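Local coordinates for germination protein (Bacillus megaterium, PDB 6O59) that probably serves, through this N-terminal domain of its A subunit, in a membrane-bound receptor that senses germinants and triggers spore germination, at residues N13-T21 with W98-M106; I86-D96 with N118-Q126. All coordinates share one frame; numbering follows the deposited sequence.

Interaction 1 (N13-T21 with W98-M106)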
loop_
_atom_site.group_PDB
_atom_site.type_symbol
_atom_site.label_atom_id
_atom_site.label_comp_id
_atom_site.label_asym_id
_atom_site.label_seq_id
_atom_site.Cartn_x
_atom_site.Cartn_y
_atom_site.Cartn_z
ATOM N N ASN A 13 -3.241 -3.020 17.463
ATOM C CA ASN A 13 -3.126 -3.728 16.191
ATOM C C ASN A 13 -2.930 -2.756 15.061
ATOM O O ASN A 13 -2.149 -3.038 14.152
ATOM C CB ASN A 13 -4.341 -4.600 15.941
ATOM C CG ASN A 13 -4.354 -5.830 16.803
ATOM O OD1 ASN A 13 -3.345 -6.534 16.951
ATOM N ND2 ASN A 13 -5.496 -6.110 17.406
ATOM N N LEU A 14 -3.593 -1.594 15.132
ATOM C CA LEU A 14 -3.479 -0.578 14.089
ATOM C C LEU A 14 -2.107 0.093 14.146
ATOM O O LEU A 14 -1.463 0.212 13.107
ATOM C CB LEU A 14 -4.628 0.458 14.156
ATOM C CG LEU A 14 -6.056 -0.087 13.936
ATOM C CD1 LEU A 14 -7.070 1.020 13.979
ATOM C CD2 LEU A 14 -6.194 -0.866 12.611
ATOM N N THR A 15 -1.623 0.450 15.346
ATOM C CA THR A 15 -0.300 1.070 15.472
ATOM C C THR A 15 0.785 0.159 14.894
ATOM O O THR A 15 1.645 0.649 14.160
ATOM C CB THR A 15 0.016 1.437 16.919
ATOM O OG1 THR A 15 -0.356 0.343 17.733
ATOM C CG2 THR A 15 -0.713 2.687 17.379
ATOM N N LEU A 16 0.687 -1.175 15.168
ATOM C CA LEU A 16 1.619 -2.207 14.718
ATOM C C LEU A 16 1.558 -2.421 13.204
ATOM O O LEU A 16 2.610 -2.656 12.614
ATOM C CB LEU A 16 1.405 -3.532 15.472
ATOM C CG LEU A 16 2.049 -3.607 16.892
ATOM C CD1 LEU A 16 1.460 -4.720 17.697
ATOM C CD2 LEU A 16 3.559 -3.785 16.833
ATOM N N ILE A 17 0.363 -2.323 12.568
ATOM C CA ILE A 17 0.249 -2.445 11.105
ATOM C C ILE A 17 1.022 -1.278 10.465
ATOM O O ILE A 17 1.922 -1.504 9.657
ATOM C CB ILE A 17 -1.230 -2.488 10.622
ATOM C CG1 ILE A 17 -1.925 -3.791 11.061
ATOM C CG2 ILE A 17 -1.326 -2.279 9.087
ATOM C CD1 ILE A 17 -3.433 -3.700 11.046
ATOM N N LYS A 18 0.707 -0.046 10.890
ATOM C CA LYS A 18 1.356 1.183 10.435
ATOM C C LYS A 18 2.892 1.058 10.548
ATOM O O LYS A 18 3.623 1.429 9.627
ATOM C CB LYS A 18 0.843 2.391 11.243
ATOM C CG LYS A 18 -0.644 2.696 11.046
ATOM C CD LYS A 18 -1.030 4.045 11.645
ATOM C CE LYS A 18 -2.467 4.095 12.121
ATOM N NZ LYS A 18 -2.625 3.530 13.494
ATOM N N GLU A 19 3.353 0.484 11.665
ATOM C CA GLU A 19 4.744 0.237 12.005
ATOM C C GLU A 19 5.380 -0.740 10.998
ATOM O O GLU A 19 6.417 -0.435 10.393
ATOM C CB GLU A 19 4.765 -0.360 13.418
ATOM C CG GLU A 19 5.997 -0.110 14.258
ATOM C CD GLU A 19 5.949 -0.883 15.565
ATOM O OE1 GLU A 19 5.213 -0.459 16.488
ATOM O OE2 GLU A 19 6.636 -1.928 15.656
ATOM N N LYS A 20 4.719 -1.894 10.797
ATOM C CA LYS A 20 5.183 -3.008 9.984
ATOM C C LYS A 20 5.136 -2.739 8.490
ATOM O O LYS A 20 6.010 -3.229 7.764
ATOM C CB LYS A 20 4.394 -4.269 10.339
ATOM C CG LYS A 20 4.853 -4.829 11.696
ATOM C CD LYS A 20 3.894 -5.826 12.325
ATOM C CE LYS A 20 4.415 -6.347 13.643
ATOM N NZ LYS A 20 5.617 -7.215 13.485
ATOM N N THR A 21 4.151 -1.950 8.037
ATOM C CA THR A 21 3.961 -1.591 6.623
ATOM C C THR A 21 4.599 -0.215 6.278
ATOM O O THR A 21 4.379 0.305 5.193
ATOM C CB THR A 21 2.477 -1.607 6.292
ATOM O OG1 THR A 21 1.821 -0.604 7.082
ATOM C CG2 THR A 21 1.833 -2.997 6.474
ATOM N N TRP A 98 0.855 -12.301 13.134
ATOM C CA TRP A 98 1.240 -11.218 12.214
ATOM C C TRP A 98 1.583 -11.679 10.793
ATOM O O TRP A 98 1.175 -10.997 9.843
ATOM C CB TRP A 98 2.383 -10.370 12.789
ATOM C CG TRP A 98 1.888 -9.527 13.921
ATOM C CD1 TRP A 98 2.049 -9.778 15.251
ATOM C CD2 TRP A 98 0.942 -8.449 13.828
ATOM N NE1 TRP A 98 1.333 -8.871 15.994
ATOM C CE2 TRP A 98 0.643 -8.042 15.147
ATOM C CE3 TRP A 98 0.350 -7.758 12.753
ATOM C CZ2 TRP A 98 -0.222 -6.980 15.423
ATOM C CZ3 TRP A 98 -0.510 -6.709 13.027
ATOM C CH2 TRP A 98 -0.788 -6.328 14.348
ATOM N N ASN A 99 2.292 -12.820 10.637
ATOM C CA ASN A 99 2.695 -13.338 9.334
ATOM C C ASN A 99 1.481 -13.550 8.420
ATOM O O ASN A 99 1.454 -13.008 7.302
ATOM C CB ASN A 99 3.491 -14.626 9.484
ATOM C CG ASN A 99 4.716 -14.671 8.612
ATOM O OD1 ASN A 99 4.633 -14.850 7.382
ATOM N ND2 ASN A 99 5.883 -14.504 9.236
ATOM N N ASP A 100 0.462 -14.292 8.929
ATOM C CA ASP A 100 -0.785 -14.610 8.228
ATOM C C ASP A 100 -1.599 -13.362 7.910
ATOM O O ASP A 100 -2.133 -13.240 6.801
ATOM C CB ASP A 100 -1.624 -15.587 9.060
ATOM C CG ASP A 100 -1.096 -17.003 9.105
ATOM O OD1 ASP A 100 -0.143 -17.311 8.346
ATOM O OD2 ASP A 100 -1.642 -17.813 9.891
ATOM N N LEU A 101 -1.687 -12.440 8.882
ATOM C CA LEU A 101 -2.399 -11.171 8.731
ATOM C C LEU A 101 -1.776 -10.363 7.602
ATOM O O LEU A 101 -2.471 -9.987 6.654
ATOM C CB LEU A 101 -2.370 -10.366 10.056
ATOM C CG LEU A 101 -3.100 -9.019 10.072
ATOM C CD1 LEU A 101 -3.813 -8.820 11.374
ATOM C CD2 LEU A 101 -2.147 -7.862 9.855
ATOM N N LEU A 102 -0.462 -10.111 7.706
ATOM C CA LEU A 102 0.259 -9.282 6.758
ATOM C C LEU A 102 0.247 -9.851 5.346
ATOM O O LEU A 102 0.010 -9.088 4.412
ATOM C CB LEU A 102 1.690 -9.007 7.231
ATOM C CG LEU A 102 1.816 -8.014 8.391
ATOM C CD1 LEU A 102 3.236 -7.966 8.918
ATOM C CD2 LEU A 102 1.308 -6.628 8.013
ATOM N N SER A 103 0.404 -11.167 5.188
ATOM C CA SER A 103 0.397 -11.785 3.864
ATOM C C SER A 103 -0.971 -11.654 3.200
ATOM O O SER A 103 -1.020 -11.410 1.993
ATOM C CB SER A 103 0.822 -13.248 3.929
ATOM O OG SER A 103 -0.307 -14.073 4.151
ATOM N N SER A 104 -2.068 -11.785 3.973
ATOM C CA SER A 104 -3.422 -11.672 3.428
ATOM C C SER A 104 -3.698 -10.209 2.982
ATOM O O SER A 104 -4.249 -9.971 1.894
ATOM C CB SER A 104 -4.453 -12.181 4.429
ATOM O OG SER A 104 -5.266 -11.161 4.981
ATOM N N LEU A 105 -3.244 -9.240 3.800
ATOM C CA LEU A 105 -3.358 -7.821 3.497
ATOM C C LEU A 105 -2.631 -7.505 2.173
ATOM O O LEU A 105 -3.229 -6.881 1.296
ATOM C CB LEU A 105 -2.769 -7.001 4.669
ATOM C CG LEU A 105 -2.722 -5.472 4.514
ATOM C CD1 LEU A 105 -4.085 -4.869 4.696
ATOM C CD2 LEU A 105 -1.800 -4.874 5.524
ATOM N N MET A 106 -1.374 -7.987 2.017
ATOM C CA MET A 106 -0.533 -7.741 0.834
ATOM C C MET A 106 -1.083 -8.432 -0.413
ATOM O O MET A 106 -0.795 -8.002 -1.530
ATOM C CB MET A 106 0.932 -8.169 1.066
ATOM C CG MET A 106 1.660 -7.474 2.260
ATOM S SD MET A 106 1.131 -5.805 2.775
ATOM C CE MET A 106 1.905 -4.845 1.582
#
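W98 reaches across from helix 98-106 and lodges its indole as a knob among N13, L16, I17 and K20 of helix 10-20. K20 lies over one ring face: its CE stands 4.2 Å from the centroid of the five-membered ring, a CH-pi contact, and the bend at chi4 (-68°) turns NZ back over the same ring, 4.8 Å from that centroid, as a cation-pi partner. I17 CG1 comes in at the edge, 3.8 Å from W98 CZ3, while L16 CD1 meets W98 CZ2 obliquely at 3.6 Å. N13 OD1 approaches W98 CZ2 obliquely, the amide and ring planes 56° apart, and N13 ND2 is hydrogen-bonded to the carbonyl of K7.

The aliphatic part of K20 crosses L102, CD to CD1 4.1 Å, and T21 CG2 touches L102 CD2 at 4.0 Å and also L105. With OG1 bonded back to I17 O (2.7 Å), T21 presents CG2 to both leucines; I17 O also accepts T21 N, so one carbonyl holds two donors where the helix ends.

No hydrogen bond joins the segments; the axes of 13-20 and 98-106 cross at -65°, 12.0 Å apart at closest approach, and large side chains bridge the gap. Both pack on the same sheet: I17, L101 and L105 rest on strand 110-114, L14 and T21 on strand 27-34, and L14, L105 and M106 on strand 40-47.

Interaction 2 (I86-D96 with N118-Q126)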
loop_
_atom_site.group_PDB
_atom_site.type_symbol
_atom_site.label_atom_id
_atom_site.label_comp_id
_atom_site.label_asym_id
_atom_site.label_seq_id
_atom_site.Cartn_x
_atom_site.Cartn_y
_atom_site.Cartn_z
ATOM N N ILE A 86 -20.636 -11.808 5.823
ATOM C CA ILE A 86 -19.493 -11.543 4.945
ATOM C C ILE A 86 -19.162 -12.768 4.038
ATOM O O ILE A 86 -18.718 -12.564 2.900
ATOM C CB ILE A 86 -18.264 -11.030 5.767
ATOM C CG1 ILE A 86 -18.604 -9.625 6.378
ATOM C CG2 ILE A 86 -16.984 -10.972 4.912
ATOM C CD1 ILE A 86 -17.436 -8.710 6.819
ATOM N N VAL A 87 -19.438 -14.011 4.497
ATOM C CA VAL A 87 -19.190 -15.220 3.694
ATOM C C VAL A 87 -20.009 -15.187 2.375
ATOM O O VAL A 87 -19.577 -15.781 1.387
ATOM C CB VAL A 87 -19.411 -16.543 4.461
ATOM C CG1 VAL A 87 -18.403 -16.707 5.587
ATOM C CG2 VAL A 87 -20.836 -16.680 4.972
ATOM N N THR A 88 -21.149 -14.461 2.353
ATOM C CA THR A 88 -22.004 -14.308 1.163
ATOM C C THR A 88 -21.409 -13.290 0.187
ATOM O O THR A 88 -21.872 -13.174 -0.953
ATOM C CB THR A 88 -23.440 -13.843 1.545
ATOM O OG1 THR A 88 -23.461 -12.446 1.858
ATOM C CG2 THR A 88 -24.046 -14.632 2.648
ATOM N N MET A 89 -20.414 -12.525 0.655
ATOM C CA MET A 89 -19.813 -11.428 -0.092
ATOM C C MET A 89 -18.384 -11.673 -0.539
ATOM O O MET A 89 -17.881 -10.895 -1.346
ATOM C CB MET A 89 -19.846 -10.170 0.779
ATOM C CG MET A 89 -21.254 -9.747 1.120
ATOM S SD MET A 89 -21.303 -8.174 1.961
ATOM C CE MET A 89 -21.642 -8.717 3.568
ATOM N N GLY A 90 -17.747 -12.720 -0.017
ATOM C CA GLY A 90 -16.366 -13.079 -0.316
ATOM C C GLY A 90 -15.899 -14.258 0.511
ATOM O O GLY A 90 -16.589 -14.681 1.452
ATOM N N ASN A 91 -14.726 -14.806 0.159
ATOM C CA ASN A 91 -14.140 -15.970 0.813
ATOM C C ASN A 91 -13.422 -15.545 2.085
ATOM O O ASN A 91 -12.417 -14.810 2.043
ATOM C CB ASN A 91 -13.235 -16.702 -0.155
ATOM C CG ASN A 91 -14.015 -17.209 -1.340
ATOM O OD1 ASN A 91 -15.233 -17.441 -1.258
ATOM N ND2 ASN A 91 -13.337 -17.382 -2.468
ATOM N N VAL A 92 -13.997 -15.980 3.230
ATOM C CA VAL A 92 -13.569 -15.584 4.557
ATOM C C VAL A 92 -12.578 -16.560 5.168
ATOM O O VAL A 92 -12.758 -17.777 5.128
ATOM C CB VAL A 92 -14.792 -15.350 5.467
ATOM C CG1 VAL A 92 -14.433 -15.384 6.962
ATOM C CG2 VAL A 92 -15.479 -14.046 5.106
ATOM N N SER A 93 -11.531 -16.000 5.749
ATOM C CA SER A 93 -10.513 -16.741 6.469
ATOM C C SER A 93 -10.235 -15.973 7.782
ATOM O O SER A 93 -10.766 -14.873 7.966
ATOM C CB SER A 93 -9.269 -16.934 5.599
ATOM O OG SER A 93 -8.217 -16.079 6.008
ATOM N N PHE A 94 -9.464 -16.557 8.704
ATOM C CA PHE A 94 -9.145 -15.874 9.956
ATOM C C PHE A 94 -7.649 -15.930 10.230
ATOM O O PHE A 94 -7.027 -16.965 9.989
ATOM C CB PHE A 94 -9.930 -16.479 11.123
ATOM C CG PHE A 94 -11.401 -16.150 11.123
ATOM C CD1 PHE A 94 -11.869 -14.975 11.695
ATOM C CD2 PHE A 94 -12.329 -17.031 10.577
ATOM C CE1 PHE A 94 -13.239 -14.681 11.713
ATOM C CE2 PHE A 94 -13.700 -16.731 10.589
ATOM C CZ PHE A 94 -14.146 -15.561 11.162
ATOM N N ALA A 95 -7.067 -14.810 10.696
ATOM C CA ALA A 95 -5.640 -14.702 11.032
ATOM C C ALA A 95 -5.478 -14.449 12.544
ATOM O O ALA A 95 -6.221 -13.631 13.088
ATOM C CB ALA A 95 -4.992 -13.583 10.224
ATOM N N ASP A 96 -4.527 -15.149 13.217
ATOM C CA ASP A 96 -4.289 -15.017 14.672
ATOM C C ASP A 96 -2.784 -14.795 15.018
ATOM O O ASP A 96 -2.373 -14.949 16.175
ATOM C CB ASP A 96 -4.852 -16.240 15.434
ATOM C CG ASP A 96 -4.118 -17.547 15.209
ATOM O OD1 ASP A 96 -3.568 -17.743 14.095
ATOM O OD2 ASP A 96 -4.100 -18.382 16.137
ATOM N N ASN A 118 -8.760 -9.939 19.056
ATOM C CA ASN A 118 -7.388 -10.510 18.893
ATOM C C ASN A 118 -7.296 -11.578 17.787
ATOM O O ASN A 118 -6.228 -12.180 17.648
ATOM C CB ASN A 118 -6.658 -10.752 20.220
ATOM C CG ASN A 118 -6.376 -12.205 20.529
ATOM O OD1 ASN A 118 -7.018 -13.101 20.002
ATOM N ND2 ASN A 118 -5.414 -12.445 21.400
ATOM N N ARG A 119 -8.385 -11.808 17.049
ATOM C CA ARG A 119 -8.410 -12.677 15.845
ATOM C C ARG A 119 -8.844 -11.736 14.725
ATOM O O ARG A 119 -9.739 -10.911 14.971
ATOM C CB ARG A 119 -9.276 -13.934 16.006
ATOM C CG ARG A 119 -8.804 -14.988 17.005
ATOM C CD ARG A 119 -9.534 -16.309 17.245
ATOM N NE ARG A 119 -8.949 -17.145 18.296
ATOM C CZ ARG A 119 -9.468 -18.281 18.761
ATOM N NH1 ARG A 119 -10.606 -18.739 18.274
ATOM N NH2 ARG A 119 -8.850 -18.956 19.716
ATOM N N VAL A 120 -8.193 -11.800 13.569
ATOM C CA VAL A 120 -8.559 -10.850 12.483
ATOM C C VAL A 120 -9.259 -11.629 11.379
ATOM O O VAL A 120 -8.818 -12.732 11.079
ATOM C CB VAL A 120 -7.318 -10.100 11.980
ATOM C CG1 VAL A 120 -7.553 -9.421 10.651
ATOM C CG2 VAL A 120 -6.849 -9.093 13.008
ATOM N N LEU A 121 -10.334 -11.067 10.840
ATOM C CA LEU A 121 -11.064 -11.721 9.734
ATOM C C LEU A 121 -10.559 -11.184 8.399
ATOM O O LEU A 121 -10.460 -9.975 8.258
ATOM C CB LEU A 121 -12.555 -11.431 9.902
ATOM C CG LEU A 121 -13.445 -11.940 8.777
ATOM C CD1 LEU A 121 -14.890 -11.950 9.213
ATOM C CD2 LEU A 121 -13.282 -11.082 7.541
ATOM N N SER A 122 -10.210 -12.092 7.494
ATOM C CA SER A 122 -9.798 -11.779 6.117
ATOM C C SER A 122 -10.873 -12.155 5.095
ATOM O O SER A 122 -11.406 -13.268 5.137
ATOM C CB SER A 122 -8.500 -12.510 5.759
ATOM O OG SER A 122 -7.376 -12.073 6.507
ATOM N N VAL A 123 -11.147 -11.265 4.148
ATOM C CA VAL A 123 -12.121 -11.571 3.103
ATOM C C VAL A 123 -11.489 -11.282 1.729
ATOM O O VAL A 123 -10.826 -10.259 1.557
ATOM C CB VAL A 123 -13.500 -10.873 3.313
ATOM C CG1 VAL A 123 -13.379 -9.368 3.551
ATOM C CG2 VAL A 123 -14.476 -11.190 2.191
ATOM N N SER A 124 -11.666 -12.219 0.781
ATOM C CA SER A 124 -11.161 -12.124 -0.580
ATOM C C SER A 124 -12.299 -11.937 -1.596
ATOM O O SER A 124 -13.296 -12.649 -1.526
ATOM C CB SER A 124 -10.359 -13.373 -0.919
ATOM O OG SER A 124 -9.789 -13.260 -2.214
ATOM N N THR A 125 -12.119 -11.018 -2.569
ATOM C CA THR A 125 -13.089 -10.726 -3.641
ATOM C C THR A 125 -12.575 -11.248 -5.038
ATOM O O THR A 125 -13.337 -11.232 -6.018
ATOM C CB THR A 125 -13.449 -9.226 -3.649
ATOM O OG1 THR A 125 -13.861 -8.840 -2.330
ATOM C CG2 THR A 125 -14.589 -8.902 -4.617
ATOM N N GLN A 126 -11.321 -11.769 -5.108
ATOM C CA GLN A 126 -10.754 -12.344 -6.344
ATOM C C GLN A 126 -10.861 -13.919 -6.344
ATOM O O GLN A 126 -11.242 -14.517 -5.321
ATOM C CB GLN A 126 -9.294 -11.857 -6.592
ATOM C CG GLN A 126 -8.212 -12.325 -5.584
ATOM C CD GLN A 126 -6.781 -12.384 -6.127
ATOM O OE1 GLN A 126 -5.838 -12.757 -5.411
ATOM N NE2 GLN A 126 -6.572 -12.035 -7.398
#
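V123 carries CG2 anti to its backbone N (CG1 at chi1 51°), which sets that methyl against I86 CG2 at 3.7 Å and over the CA of G90. L121 likewise extends CG away from its own N (chi1 175°), which brings CG to 4.0 Å from both V92 CG1 and F94 CE1. F94 approaches obliquely, its CE1 3.8 Å from L121 CB. V92, F94, L121 and V123 thus share one face of the sheet, where L79 and S83 of helix 78-86 touch F94 and L121, and I56 of helix 54-62 meets V123.

N91, S93, A95, V120, S122 and S124 point to the other face. There S93 OG lies 3.6 Å from S122 CB, whereas S122 OG is hydrogen-bonded to S104 of helix 98-106.

The backbones pair antiparallel, with N91-S124, S93-S122 and A95-V120 as hydrogen-bonded pairs. The A95-V120 pair is bonded both ways, V120 N to A95 O spanning 2.7 Å and nearly straight at 177°. Between these pairs, CA-H groups also approach carbonyls, as with V92 CA and S122 O at 3.2 Å.

Strand 91-95 is an outermost strand of the five-stranded sheet within this chain, and strand 120-124 continues inward to 110-114 through backbone bonds of L121 and V123. Six backbone hydrogen bonds, two in each of the three hydrogen-bonded pairs, therefore hold the edge strand, with side chains adding an apolar seam on one face and serines, A95, V120 and N91 on the other.

Interactions 1 and 2 lie 15 Å apart, centre to centre, in the N-terminal half of the domain, which is built on the five-stranded antiparallel sheet containing strands 91-95 and 120-124. Along the chain their segments alternate: 13-21, 86-96, 98-106, 118-126. Helix 98-106 directly follows strand 91-95, linking the helix pair to the sheet edge. The two contacts also meet in space, where S104 OG and S122 OG probably share a hydrogen bond, L101 packs on V120, and A95 packs against D100 and the backbone of L101. Interaction 1 thus holds two helices together over one sheet face, while interaction 2 completes the sheet beside them, integrating edge strand and helices into one compact unit.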